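Local coordinates for protein O-methyltransferase (Burkholderia thailandensis, PDB 3MCZ) that probably transfers a methyl group from S-adenosylmethionine to a hydroxyl oxygen of its substrate, working as a dimer, at residues 78-81 against 82-85; 108-111 against 112-115. All coordinates share one frame; numbering follows the deposited sequence.

Contact 1: 78-81 against 82-85; sequences HALA and ALGL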
# COMPACT_ATOMS: atom_id res chain seq x y z
N HIS A 78 -9.27 14.57 -9.94
CA HIS A 78 -10.49 13.86 -9.57
C HIS A 78 -10.26 12.76 -8.56
O HIS A 78 -11.00 12.65 -7.60
CB HIS A 78 -11.23 13.37 -10.84
CG HIS A 78 -11.88 14.47 -11.61
ND1 HIS A 78 -11.58 14.73 -12.93
CD2 HIS A 78 -12.82 15.37 -11.25
CE1 HIS A 78 -12.31 15.76 -13.35
NE2 HIS A 78 -13.05 16.17 -12.34
N ALA A 79 -9.22 11.96 -8.72
CA ALA A 79 -8.91 10.93 -7.75
C ALA A 79 -8.54 11.51 -6.37
O ALA A 79 -8.94 10.96 -5.33
CB ALA A 79 -7.77 9.99 -8.28
N LEU A 80 -7.79 12.62 -6.37
CA LEU A 80 -7.46 13.31 -5.12
C LEU A 80 -8.69 13.90 -4.42
O LEU A 80 -8.81 13.84 -3.19
CB LEU A 80 -6.43 14.39 -5.37
CG LEU A 80 -5.04 13.88 -5.78
CD1 LEU A 80 -4.11 15.05 -6.13
CD2 LEU A 80 -4.42 13.01 -4.61
N ALA A 81 -9.62 14.42 -5.21
CA ALA A 81 -10.87 14.92 -4.66
C ALA A 81 -11.68 13.78 -4.02
O ALA A 81 -12.18 13.88 -2.87
CB ALA A 81 -11.67 15.62 -5.76
N ALA A 82 -11.77 12.67 -4.73
CA ALA A 82 -12.46 11.48 -4.24
C ALA A 82 -11.85 10.95 -2.96
O ALA A 82 -12.57 10.41 -2.13
CB ALA A 82 -12.47 10.36 -5.33
N LEU A 83 -10.53 11.05 -2.83
CA LEU A 83 -9.83 10.70 -1.57
C LEU A 83 -10.11 11.63 -0.38
O LEU A 83 -9.80 11.27 0.77
CB LEU A 83 -8.32 10.57 -1.82
CG LEU A 83 -7.82 9.29 -2.49
CD1 LEU A 83 -6.37 9.38 -2.91
CD2 LEU A 83 -8.03 8.06 -1.58
N GLY A 84 -10.70 12.80 -0.62
CA GLY A 84 -10.95 13.80 0.44
C GLY A 84 -9.79 14.78 0.61
O GLY A 84 -9.70 15.50 1.62
N LEU A 85 -8.91 14.82 -0.38
CA LEU A 85 -7.75 15.70 -0.33
C LEU A 85 -7.98 17.02 -1.03
O LEU A 85 -7.28 18.00 -0.74
CB LEU A 85 -6.52 15.00 -0.89
CG LEU A 85 -6.12 13.74 -0.11
CD1 LEU A 85 -4.85 13.04 -0.69
CD2 LEU A 85 -5.94 14.07 1.37
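Four backbone hydrogen bonds tie residues 78-81 to 82-85, and their spacing changes as the helix runs out. Ala-82 N reaches His-78 O at 3.0 Å and Leu-83 N reaches Ala-79 O, also at 3.0 Å, both the i to i+4 bonds of an ordinary alpha-helix. The next two overlap in nested fashion. Leu-85 N closes back on Leu-80 O over 3.0 Å, spanning five residues, while inside that loop Gly-84 N binds Ala-81 O at 2.9 Å. The inner bond is the odd one geometrically: the donor stands above the carbonyl plane of Ala-81, 61° out of it, whereas in the outer bond Leu-85 N lies closer to the line of the Leu-80 C=O, tilted only modestly from the carbonyl plane.

This pair, with Gly-84 at a positive phi of 90°, is the Schellman motif that ends helix 70-82 and turns the chain into strand 86-89, the first strand of a beta hairpin in the dimerisation domain.

Among the side chains, Leu-80 lays its CD2 methyl against CD1 of Leu-85 at 3.9 Å, the two meeting at a slant. The setting for this is a Leu-80 CG placed anti to its carbonyl carbon (chi1 -68°). CD1 of Leu-83 lies farther off, 4.5 Å from the same Leu-80 CD2. Separately, Leu-85 CB packs 3.4 Å from Leu-80 O, the oxygen that Leu-85 N binds. Helix 35-46 receives the leucines, with Leu-80 and Leu-83 on Ile-40 and Leu-85 on Leu-41. At the subunit interface, Ala-79 and Ala-82 pack respectively on Leu-305 and Ala-301, both of the second subunit.

Contact 2: 108-111 against 112-115; sequences ADYI and GPIV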
# COMPACT_ATOMS: atom_id res chain seq x y z
N ALA A 108 2.74 24.64 9.88
CA ALA A 108 3.42 24.16 11.08
C ALA A 108 3.16 22.66 11.37
O ALA A 108 3.94 22.02 12.06
CB ALA A 108 3.04 25.04 12.31
N ASP A 109 2.05 22.12 10.85
CA ASP A 109 1.69 20.73 11.09
C ASP A 109 2.04 19.83 9.91
O ASP A 109 1.66 18.66 9.90
CB ASP A 109 0.20 20.61 11.36
CG ASP A 109 -0.22 21.26 12.66
OD1 ASP A 109 0.58 21.25 13.62
OD2 ASP A 109 -1.38 21.75 12.72
N TYR A 110 2.78 20.35 8.94
CA TYR A 110 3.14 19.60 7.74
C TYR A 110 3.75 18.24 8.06
O TYR A 110 4.69 18.17 8.83
CB TYR A 110 4.14 20.41 6.94
CG TYR A 110 4.61 19.89 5.61
CD1 TYR A 110 3.71 19.43 4.64
CD2 TYR A 110 5.96 19.91 5.28
CE1 TYR A 110 4.17 18.99 3.40
CE2 TYR A 110 6.42 19.49 4.07
CZ TYR A 110 5.53 19.03 3.12
OH TYR A 110 6.01 18.61 1.89
N ILE A 111 3.22 17.17 7.46
CA ILE A 111 3.79 15.81 7.69
C ILE A 111 4.70 15.35 6.54
O ILE A 111 4.95 14.17 6.37
CB ILE A 111 2.70 14.77 7.97
CG1 ILE A 111 1.85 14.54 6.72
CG2 ILE A 111 1.83 15.19 9.16
CD1 ILE A 111 1.08 13.25 6.73
N GLY A 112 5.22 16.29 5.77
CA GLY A 112 6.10 15.93 4.65
C GLY A 112 7.17 14.90 5.01
O GLY A 112 7.32 13.88 4.34
N PRO A 113 7.94 15.17 6.08
CA PRO A 113 9.03 14.25 6.42
C PRO A 113 8.60 12.80 6.64
O PRO A 113 9.33 11.88 6.27
CB PRO A 113 9.63 14.89 7.68
CG PRO A 113 9.37 16.40 7.45
CD PRO A 113 8.02 16.45 6.81
N ILE A 114 7.44 12.60 7.27
CA ILE A 114 6.89 11.28 7.51
C ILE A 114 6.60 10.62 6.17
O ILE A 114 7.01 9.47 5.93
CB ILE A 114 5.57 11.36 8.37
CG1 ILE A 114 5.84 11.92 9.78
CG2 ILE A 114 4.84 9.97 8.44
CD1 ILE A 114 4.57 12.24 10.60
N VAL A 115 5.88 11.33 5.29
CA VAL A 115 5.53 10.80 3.97
C VAL A 115 6.78 10.45 3.16
O VAL A 115 6.87 9.36 2.58
CB VAL A 115 4.58 11.75 3.19
CG1 VAL A 115 4.38 11.25 1.78
CG2 VAL A 115 3.27 11.85 3.94
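Helix 112-119 starts at this contact, with Ile-111 as its N-cap residue and Tyr-110 just before it. The Tyr-110 ring lies over the first residue of the helix: Gly-112 CA stands 3.7 Å from the ring centroid, 19° off the normal, a CH-pi contact over one face. Gly-112 N lies above the same ring, 3.5 Å from its plane and over its centre. With CG anti to the backbone N (chi1 -177°), the tyrosine swings its ring forward along the chain to cover the glycine.

The carbonyl of Ile-111 opens the helical bonding. Val-115 N takes Ile-111 O at 3.2 Å in a nearly straight bond, the N-H...O angle being 172°, and Ile-114 N adds a weak bond to the same oxygen. Aliphatic side chains also meet across the turn: Ile-111 CD1 lies 3.8 Å from Val-115 CG2, and Ile-111 CB touches Ile-114 CD1 at 4.1 Å. Beyond the turn, Ile-111 and Ile-114 reach Arg-162 of helix 150-172, and Ile-114 meets Val-29 of the second subunit.

Because Ile-111 offers the start of the helix no polar side-chain cap, this first turn depends on its backbone carbonyl and on packing, with the tyrosine ring over Gly-112 N.

In the fold
The two contacts mark opposite ends of helices: contact 1 closes helix 70-82, and contact 2 begins helix 112-119. Contact 2 is the more buried, and its centre is about 13 Å from the centre of the chain, against about 28 Å for that of contact 1, which is only partly buried; their own centres are about 19 Å apart and their nearest atoms about 9 Å. Both lean on helix 35-46 and both touch the second subunit, and contact 1 falls within the dimerisation domain. Their chemistry differs: nested backbone bonds dominate the helix exit, whereas an aromatic ring over a glycine and a single shared carbonyl mark the helix entry.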